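Side-chain contacts in cell envelope-related transcriptional attenuator domain-containing protein (Streptococcus agalactiae, PDB 3OKZ), which probably attaches lipid-linked anionic glycopolymers to the Gram-positive cell wall, as other LytR/CpsA/Psr family proteins do: residues S42-L47 against K184-V189; A199-S204 against A233-L238; K69-K74 against V101-D106. All blocks are in the same frame, centred on the assembly; numbering follows the deposited sequence.

Interaction 1. Residues S42-L47 against K184-V189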
loop_
_atom_site.group_PDB
_atom_site.type_symbol
_atom_site.label_atom_id
_atom_site.label_comp_id
_atom_site.label_asym_id
_atom_site.label_seq_id
_atom_site.Cartn_x
_atom_site.Cartn_y
_atom_site.Cartn_z
ATOM N N SER A 42 -5.383 -3.012 -7.673
ATOM C CA SER A 42 -4.617 -2.510 -6.542
ATOM C C SER A 42 -4.919 -1.029 -6.460
ATOM O O SER A 42 -4.346 -0.220 -7.194
ATOM C CB SER A 42 -3.109 -2.731 -6.746
ATOM O OG SER A 42 -2.588 -1.960 -7.821
ATOM N N ASP A 43 -5.844 -0.689 -5.573
ATOM C CA ASP A 43 -6.251 0.689 -5.381
ATOM C C ASP A 43 -5.178 1.409 -4.582
ATOM O O ASP A 43 -5.110 2.638 -4.568
ATOM C CB ASP A 43 -7.577 0.732 -4.634
ATOM C CG ASP A 43 -8.270 2.057 -4.774
ATOM O OD1 ASP A 43 -8.566 2.442 -5.925
ATOM O OD2 ASP A 43 -8.517 2.709 -3.738
ATOM N N SER A 44 -4.337 0.626 -3.917
ATOM C CA SER A 44 -3.258 1.168 -3.111
ATOM C C SER A 44 -2.272 0.091 -2.720
ATOM O O SER A 44 -2.648 -1.061 -2.495
ATOM C CB SER A 44 -3.800 1.795 -1.838
ATOM O OG SER A 44 -2.743 2.391 -1.117
HETATM N N MSE A 45 -1.003 0.469 -2.647
HETATM C CA MSE A 45 0.007 -0.475 -2.251
HETATM C C MSE A 45 1.010 0.199 -1.371
HETATM O O MSE A 45 1.622 1.180 -1.770
HETATM C CB MSE A 45 0.685 -1.065 -3.468
HETATM C CG MSE A 45 0.017 -2.339 -3.925
HETATM SE SE MSE A 45 1.032 -3.168 -5.292
HETATM C CE MSE A 45 0.500 -2.024 -6.755
ATOM N N ILE A 46 1.161 -0.318 -0.160
ATOM C CA ILE A 46 2.105 0.263 0.784
ATOM C C ILE A 46 2.903 -0.832 1.444
ATOM O O ILE A 46 2.328 -1.778 1.982
ATOM C CB ILE A 46 1.405 1.049 1.910
ATOM C CG1 ILE A 46 0.363 1.999 1.331
ATOM C CG2 ILE A 46 2.431 1.819 2.701
ATOM C CD1 ILE A 46 -0.913 1.300 0.922
ATOM N N LEU A 47 4.225 -0.701 1.391
ATOM C CA LEU A 47 5.113 -1.671 2.013
ATOM C C LEU A 47 5.351 -1.129 3.418
ATOM O O LEU A 47 5.859 -0.018 3.587
ATOM C CB LEU A 47 6.424 -1.775 1.225
ATOM C CG LEU A 47 7.373 -2.956 1.488
ATOM C CD1 LEU A 47 8.243 -2.694 2.722
ATOM C CD2 LEU A 47 6.559 -4.233 1.642
ATOM N N LYS A 184 -0.476 10.746 -0.348
ATOM C CA LYS A 184 -0.199 11.336 0.961
ATOM C C LYS A 184 -1.499 11.147 1.730
ATOM O O LYS A 184 -1.516 10.646 2.845
ATOM C CB LYS A 184 0.133 12.828 0.812
ATOM C CG LYS A 184 1.045 13.402 1.887
ATOM C CD LYS A 184 2.462 12.858 1.771
ATOM C CE LYS A 184 3.351 13.326 2.932
ATOM N NZ LYS A 184 4.718 12.695 2.950
ATOM N N ARG A 185 -2.605 11.515 1.101
ATOM C CA ARG A 185 -3.898 11.371 1.739
ATOM C C ARG A 185 -4.186 9.916 2.099
ATOM O O ARG A 185 -4.753 9.633 3.150
ATOM C CB ARG A 185 -5.005 11.939 0.832
ATOM C CG ARG A 185 -5.255 13.429 1.013
ATOM C CD ARG A 185 -6.200 13.979 -0.043
ATOM N NE ARG A 185 -5.488 14.259 -1.286
ATOM C CZ ARG A 185 -5.883 13.858 -2.490
ATOM N NH1 ARG A 185 -7.000 13.156 -2.624
ATOM N NH2 ARG A 185 -5.145 14.134 -3.553
ATOM N N GLN A 186 -3.798 8.990 1.231
ATOM C CA GLN A 186 -4.021 7.575 1.503
ATOM C C GLN A 186 -3.293 7.154 2.779
ATOM O O GLN A 186 -3.843 6.419 3.602
ATOM C CB GLN A 186 -3.518 6.729 0.342
ATOM C CG GLN A 186 -4.545 6.475 -0.745
ATOM C CD GLN A 186 -4.005 5.571 -1.841
ATOM O OE1 GLN A 186 -4.733 5.170 -2.750
ATOM N NE2 GLN A 186 -2.713 5.250 -1.760
ATOM N N ARG A 187 -2.056 7.624 2.937
ATOM C CA ARG A 187 -1.245 7.302 4.105
ATOM C C ARG A 187 -1.866 7.909 5.351
ATOM O O ARG A 187 -1.891 7.302 6.415
ATOM C CB ARG A 187 0.179 7.835 3.924
ATOM C CG ARG A 187 1.026 7.100 2.890
ATOM C CD ARG A 187 2.334 7.841 2.660
ATOM N NE ARG A 187 2.506 8.258 1.268
ATOM C CZ ARG A 187 3.189 9.337 0.898
ATOM N NH1 ARG A 187 3.758 10.104 1.816
ATOM N NH2 ARG A 187 3.309 9.651 -0.386
ATOM N N GLU A 188 -2.373 9.118 5.201
ATOM C CA GLU A 188 -3.006 9.823 6.293
ATOM C C GLU A 188 -4.147 9.013 6.878
ATOM O O GLU A 188 -4.182 8.760 8.080
ATOM C CB GLU A 188 -3.551 11.152 5.783
ATOM C CG GLU A 188 -4.185 12.041 6.825
ATOM C CD GLU A 188 -4.661 13.334 6.209
ATOM O OE1 GLU A 188 -4.039 13.754 5.204
ATOM O OE2 GLU A 188 -5.639 13.929 6.722
ATOM N N VAL A 189 -5.093 8.616 6.033
ATOM C CA VAL A 189 -6.232 7.849 6.515
ATOM C C VAL A 189 -5.754 6.591 7.260
ATOM O O VAL A 189 -6.274 6.261 8.325
ATOM C CB VAL A 189 -7.199 7.462 5.350
ATOM C CG1 VAL A 189 -8.453 6.808 5.899
ATOM C CG2 VAL A 189 -7.607 8.703 4.577
#

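Interaction 2. Residues A199-S204 against A233-L238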
loop_
_atom_site.group_PDB
_atom_site.type_symbol
_atom_site.label_atom_id
_atom_site.label_comp_id
_atom_site.label_asym_id
_atom_site.label_seq_id
_atom_site.Cartn_x
_atom_site.Cartn_y
_atom_site.Cartn_z
ATOM N N ALA A 199 -5.430 4.035 20.461
ATOM C CA ALA A 199 -5.872 4.866 21.575
ATOM C C ALA A 199 -6.910 4.111 22.395
ATOM O O ALA A 199 -6.967 4.256 23.617
ATOM C CB ALA A 199 -6.458 6.144 21.070
ATOM N N LEU A 200 -7.747 3.318 21.725
ATOM C CA LEU A 200 -8.739 2.528 22.446
ATOM C C LEU A 200 -7.980 1.766 23.519
ATOM O O LEU A 200 -8.458 1.580 24.644
ATOM C CB LEU A 200 -9.425 1.515 21.526
ATOM C CG LEU A 200 -10.486 2.104 20.617
ATOM C CD1 LEU A 200 -11.262 0.989 19.952
ATOM C CD2 LEU A 200 -11.405 2.975 21.447
ATOM N N ASN A 201 -6.780 1.341 23.147
ATOM C CA ASN A 201 -5.918 0.594 24.038
ATOM C C ASN A 201 -6.749 -0.414 24.791
ATOM O O ASN A 201 -6.862 -0.354 26.006
ATOM C CB ASN A 201 -5.233 1.523 25.022
ATOM C CG ASN A 201 -4.152 0.824 25.780
ATOM O OD1 ASN A 201 -3.330 0.122 25.191
ATOM N ND2 ASN A 201 -4.139 0.997 27.093
ATOM N N SER A 202 -7.345 -1.331 24.050
ATOM C CA SER A 202 -8.180 -2.353 24.635
ATOM C C SER A 202 -8.084 -3.530 23.691
ATOM O O SER A 202 -8.328 -3.383 22.498
ATOM C CB SER A 202 -9.616 -1.851 24.715
ATOM O OG SER A 202 -10.457 -2.745 25.420
ATOM N N ILE A 203 -7.701 -4.695 24.208
ATOM C CA ILE A 203 -7.596 -5.867 23.351
ATOM C C ILE A 203 -9.011 -6.284 22.968
ATOM O O ILE A 203 -9.239 -6.872 21.915
ATOM C CB ILE A 203 -6.840 -7.031 24.051
ATOM C CG1 ILE A 203 -6.646 -8.193 23.070
ATOM C CG2 ILE A 203 -7.609 -7.509 25.250
ATOM C CD1 ILE A 203 -5.955 -7.808 21.770
ATOM N N SER A 204 -9.962 -5.948 23.832
ATOM C CA SER A 204 -11.367 -6.249 23.583
ATOM C C SER A 204 -11.796 -5.371 22.410
ATOM O O SER A 204 -12.384 -5.841 21.429
ATOM C CB SER A 204 -12.208 -5.914 24.818
ATOM O OG SER A 204 -13.577 -6.227 24.623
ATOM N N ALA A 233 2.905 -7.113 20.938
ATOM C CA ALA A 233 4.317 -6.835 21.077
ATOM C C ALA A 233 4.750 -5.706 20.153
ATOM O O ALA A 233 5.796 -5.096 20.378
ATOM C CB ALA A 233 5.129 -8.088 20.790
ATOM N N TYR A 234 3.953 -5.413 19.121
ATOM C CA TYR A 234 4.320 -4.350 18.182
ATOM C C TYR A 234 3.477 -3.073 18.313
ATOM O O TYR A 234 3.705 -2.083 17.604
ATOM C CB TYR A 234 4.246 -4.864 16.745
ATOM C CG TYR A 234 5.017 -6.144 16.479
ATOM C CD1 TYR A 234 4.512 -7.379 16.877
ATOM C CD2 TYR A 234 6.233 -6.122 15.785
ATOM C CE1 TYR A 234 5.189 -8.572 16.585
ATOM C CE2 TYR A 234 6.920 -7.306 15.489
ATOM C CZ TYR A 234 6.387 -8.530 15.889
ATOM O OH TYR A 234 7.031 -9.710 15.570
ATOM N N LYS A 235 2.521 -3.100 19.239
ATOM C CA LYS A 235 1.628 -1.964 19.481
ATOM C C LYS A 235 2.373 -0.667 19.789
ATOM O O LYS A 235 1.920 0.416 19.426
ATOM C CB LYS A 235 0.656 -2.286 20.631
ATOM C CG LYS A 235 -0.182 -1.088 21.098
ATOM C CD LYS A 235 -0.689 -1.286 22.515
ATOM C CE LYS A 235 -0.893 0.044 23.232
ATOM N NZ LYS A 235 -2.071 0.817 22.736
ATOM N N ASP A 236 3.510 -0.770 20.465
ATOM C CA ASP A 236 4.284 0.421 20.807
ATOM C C ASP A 236 4.980 0.952 19.566
ATOM O O ASP A 236 5.144 2.157 19.402
ATOM C CB ASP A 236 5.326 0.088 21.879
ATOM C CG ASP A 236 4.767 -0.798 22.970
ATOM O OD1 ASP A 236 4.430 -1.966 22.670
ATOM O OD2 ASP A 236 4.654 -0.329 24.120
ATOM N N SER A 237 5.387 0.033 18.697
ATOM C CA SER A 237 6.084 0.384 17.466
ATOM C C SER A 237 5.225 1.250 16.564
ATOM O O SER A 237 5.732 2.123 15.851
ATOM C CB SER A 237 6.498 -0.882 16.710
ATOM O OG SER A 237 7.471 -1.605 17.444
ATOM N N LEU A 238 3.919 1.012 16.596
ATOM C CA LEU A 238 2.994 1.768 15.769
ATOM C C LEU A 238 2.857 3.214 16.256
ATOM O O LEU A 238 2.230 4.043 15.601
ATOM C CB LEU A 238 1.637 1.062 15.769
ATOM C CG LEU A 238 1.740 -0.442 15.464
ATOM C CD1 LEU A 238 0.367 -1.098 15.539
ATOM C CD2 LEU A 238 2.364 -0.644 14.088
#

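Interaction 3. Residues K69-K74 against V101-D106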
loop_
_atom_site.group_PDB
_atom_site.type_symbol
_atom_site.label_atom_id
_atom_site.label_comp_id
_atom_site.label_asym_id
_atom_site.label_seq_id
_atom_site.Cartn_x
_atom_site.Cartn_y
_atom_site.Cartn_z
ATOM N N LYS A 69 8.736 -4.990 -14.882
ATOM C CA LYS A 69 8.609 -6.250 -15.612
ATOM C C LYS A 69 7.886 -7.201 -14.665
ATOM O O LYS A 69 8.509 -7.834 -13.811
ATOM C CB LYS A 69 9.992 -6.811 -15.956
ATOM C CG LYS A 69 9.986 -8.214 -16.550
ATOM C CD LYS A 69 11.418 -8.683 -16.792
ATOM C CE LYS A 69 11.471 -10.062 -17.436
ATOM N NZ LYS A 69 10.756 -10.112 -18.752
ATOM N N LEU A 70 6.569 -7.285 -14.808
ATOM C CA LEU A 70 5.771 -8.137 -13.939
ATOM C C LEU A 70 6.394 -9.480 -13.626
ATOM O O LEU A 70 6.881 -10.170 -14.514
ATOM C CB LEU A 70 4.403 -8.398 -14.549
ATOM C CG LEU A 70 3.584 -7.191 -14.970
ATOM C CD1 LEU A 70 2.205 -7.675 -15.430
ATOM C CD2 LEU A 70 3.476 -6.214 -13.802
ATOM N N SER A 71 6.366 -9.843 -12.350
ATOM C CA SER A 71 6.873 -11.131 -11.903
ATOM C C SER A 71 5.615 -11.894 -11.514
ATOM O O SER A 71 4.672 -11.300 -11.000
ATOM C CB SER A 71 7.785 -10.962 -10.687
ATOM O OG SER A 71 8.872 -10.109 -10.985
ATOM N N GLY A 72 5.585 -13.196 -11.770
ATOM C CA GLY A 72 4.407 -13.974 -11.422
ATOM C C GLY A 72 4.521 -15.459 -11.709
ATOM O O GLY A 72 5.605 -15.954 -12.034
ATOM N N PRO A 73 3.414 -16.205 -11.585
ATOM C CA PRO A 73 3.402 -17.648 -11.837
ATOM C C PRO A 73 3.345 -17.984 -13.332
ATOM O O PRO A 73 2.558 -17.407 -14.092
ATOM C CB PRO A 73 2.171 -18.116 -11.063
ATOM C CG PRO A 73 1.243 -16.974 -11.216
ATOM C CD PRO A 73 2.141 -15.773 -10.988
ATOM N N LYS A 74 4.189 -18.920 -13.746
ATOM C CA LYS A 74 4.267 -19.317 -15.147
ATOM C C LYS A 74 2.901 -19.511 -15.797
ATOM O O LYS A 74 2.731 -19.275 -16.992
ATOM C CB LYS A 74 5.099 -20.595 -15.274
ATOM C CG LYS A 74 5.243 -21.110 -16.690
ATOM C CD LYS A 74 6.203 -22.286 -16.750
ATOM C CE LYS A 74 6.271 -22.861 -18.148
ATOM N NZ LYS A 74 6.588 -21.799 -19.134
ATOM N N VAL A 101 6.158 -7.123 -6.229
ATOM C CA VAL A 101 6.692 -6.189 -5.243
ATOM C C VAL A 101 7.986 -6.685 -4.626
ATOM O O VAL A 101 8.895 -5.892 -4.349
ATOM C CB VAL A 101 5.666 -5.905 -4.121
ATOM C CG1 VAL A 101 6.368 -5.304 -2.898
ATOM C CG2 VAL A 101 4.582 -4.943 -4.646
ATOM N N GLN A 102 8.078 -7.991 -4.405
ATOM C CA GLN A 102 9.292 -8.534 -3.828
ATOM C C GLN A 102 10.439 -8.311 -4.809
ATOM O O GLN A 102 11.541 -7.938 -4.407
ATOM C CB GLN A 102 9.122 -10.024 -3.508
ATOM C CG GLN A 102 8.116 -10.301 -2.392
ATOM C CD GLN A 102 8.149 -11.729 -1.879
ATOM O OE1 GLN A 102 7.495 -12.056 -0.895
ATOM N NE2 GLN A 102 8.908 -12.580 -2.540
ATOM N N ASP A 103 10.180 -8.511 -6.101
ATOM C CA ASP A 103 11.223 -8.315 -7.103
ATOM C C ASP A 103 11.555 -6.850 -7.329
ATOM O O ASP A 103 12.672 -6.518 -7.738
ATOM C CB ASP A 103 10.829 -8.947 -8.434
ATOM C CG ASP A 103 10.931 -10.459 -8.407
ATOM O OD1 ASP A 103 11.740 -10.983 -7.596
ATOM O OD2 ASP A 103 10.213 -11.116 -9.207
ATOM N N LEU A 104 10.579 -5.981 -7.076
ATOM C CA LEU A 104 10.768 -4.546 -7.228
ATOM C C LEU A 104 11.770 -4.021 -6.201
ATOM O O LEU A 104 12.719 -3.314 -6.544
ATOM C CB LEU A 104 9.437 -3.818 -7.039
ATOM C CG LEU A 104 9.501 -2.349 -6.576
ATOM C CD1 LEU A 104 10.200 -1.481 -7.622
ATOM C CD2 LEU A 104 8.091 -1.849 -6.308
ATOM N N LEU A 105 11.549 -4.373 -4.939
ATOM C CA LEU A 105 12.412 -3.919 -3.860
ATOM C C LEU A 105 13.596 -4.817 -3.531
ATOM O O LEU A 105 14.460 -4.418 -2.758
ATOM C CB LEU A 105 11.591 -3.726 -2.597
ATOM C CG LEU A 105 10.438 -2.734 -2.673
ATOM C CD1 LEU A 105 9.663 -2.790 -1.355
ATOM C CD2 LEU A 105 10.973 -1.332 -2.942
ATOM N N ASP A 106 13.642 -6.016 -4.104
ATOM C CA ASP A 106 14.740 -6.946 -3.826
ATOM C C ASP A 106 14.719 -7.328 -2.351
ATOM O O ASP A 106 15.681 -7.076 -1.610
ATOM C CB ASP A 106 16.090 -6.307 -4.152
ATOM C CG ASP A 106 17.243 -7.262 -3.940
ATOM O OD1 ASP A 106 17.195 -8.370 -4.512
ATOM O OD2 ASP A 106 18.192 -6.914 -3.207
#

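Interaction 1. Residues S42-L47 against K184-V189
Asp-43 and Ser-44 meet Gln-186 where strand 41-51, in the central mixed sheet of this LytR/CpsA/Psr domain, passes beneath helix 178-200. Both residues face Gly-26 on the adjacent strand 20-28, which makes a classic beta bulge. At Asp-43 it is the backbone carbonyl that looks to the helix, lying 3.1 Å from the atom modelled as OE1 of Gln-186, whose amide is probably turned over in the model. The Asp-43 carboxylate is engaged elsewhere: OD1 forms a salt bridge with Arg-170, and Arg-64 and Arg-182 add longer, weak ion pairs. This arginine-rich cluster is consistent with the polar pocket that takes up a polyprenyl phosphate group in relatives. Next along, Ser-44 points at the helix. The Gln-186 chain is extended beyond CG, enough to bridge the 7.9 Å between the CA atoms of Ser-44 and Gln-186. Ser-44 OG, anti to the backbone N (chi1 -176°), sits 2.9 Å from the atom modelled as NE2 of Gln-186, while Ser-44 CB packs against the same amide, 3.6 Å from each of the two end atoms of Gln-186.

Interaction 2. Residues A199-S204 against A233-L238
The corner where helix 178-200 ends and helix 203-212 begins is tied, through Asn-201, to Lys-235 in the loop between helix 228-232 and strand 241-252. One hydrogen bond carries the contact: Lys-235 NZ donates to Asn-201 OD1 over 2.8 Å. The ammonium reaches the carbonyl from one side, at a C=O...N angle of 125°, and lies out of the amide plane by 34°. The two side chains cross at about a right angle. Besides NZ, the amide oxygen is met by the last methylene, with Lys-235 CE 3.1 Å from Asn-201 OD1. Asn-201 holds CG anti to its own N (chi1 -169°), and this carries OD1 out toward the neighbouring loop. Lys-235 runs nearly straight from its backbone, bending only at the last torsion to turn NZ onto the oxygen. The same NZ has a weak second hydrogen bond to Tyr-206 OH on helix 203-212, and the lysine chain also rests on Leu-198 of helix 178-200. With no more than 90 Å² buried in all, this is a polar tie at the surface. Its setting is a helix terminated by a positive-phi residue, Asn-201, and followed directly by Ser-202, the N-cap of the next helix, with OG weakly bonded to Ser-205 N.

Interaction 3. Residues K69-K74 against V101-D106
The carboxylate of Asp-103 is the flat group here, and Ser-71 comes to it at one oxygen, OD2, rather than astride both. Ser-71 OG donates a hydrogen bond to Asp-103 OD2, modelled at a very short 2.4 Å. Asp-103 OD2 also sits too near Ser-71 CB in the model, so both its position and the short distance are doubtful. The hydroxyl approaches from the side of the aspartate's own methylene: Ser-71 OG lies 3.4 Å from Asp-103 CB but 4.5 Å from Asp-103 OD1. From the carbon that joins the two carboxylate oxygens, Asp-103 CG, the same Ser-71 OG is 3.3 Å away. Both side chains leave their backbones toward the other segment, and the CA atoms of Ser-71 and Asp-103 are 7.1 Å apart. The two first torsions match in kind, each placing the outer atom anti to the carbonyl carbon and beside the backbone N (chi1 -58° in Ser-71, -74° in Asp-103).

What the bond joins is the loop between strands 67-69 and 82-84 and the last turns of helix 93-105, in the alpha/beta fold of the LytR/CpsA/Psr family. The attachment is double, because Ser-71 O also accepts a hydrogen bond from Thr-100 OG1, one turn back on the same side of the helix. The end of that helix is in turn packed on helix 264-277 through Leu-104 and Leu-105. Ser-289, from a loop later in the chain, touches the side chains of both Ser-71 and Asp-103.

Interactions 1 and 3 share a hydrophobic seam although their centres are 20 Å apart. Helix 93-105 lies on strand 41-51, with Leu-47 CG 3.7 Å from Leu-105 CD1 and the selenium of Met-45 4.0 Å from Val-101 CG2. Since Met-45 points away from helix 178-200, the strand is sandwiched between the two helices. Along the chain, interaction 3 is nested inside the loop closed by interaction 1. Interaction 2 sits at the far end of helix 178-200, its centre 21 Å from that of interaction 1 and 33 Å from that of interaction 3, across the chain's centre. Of the three, interaction 1 borders the arginine cluster that probably marks the family's phosphate-binding pocket.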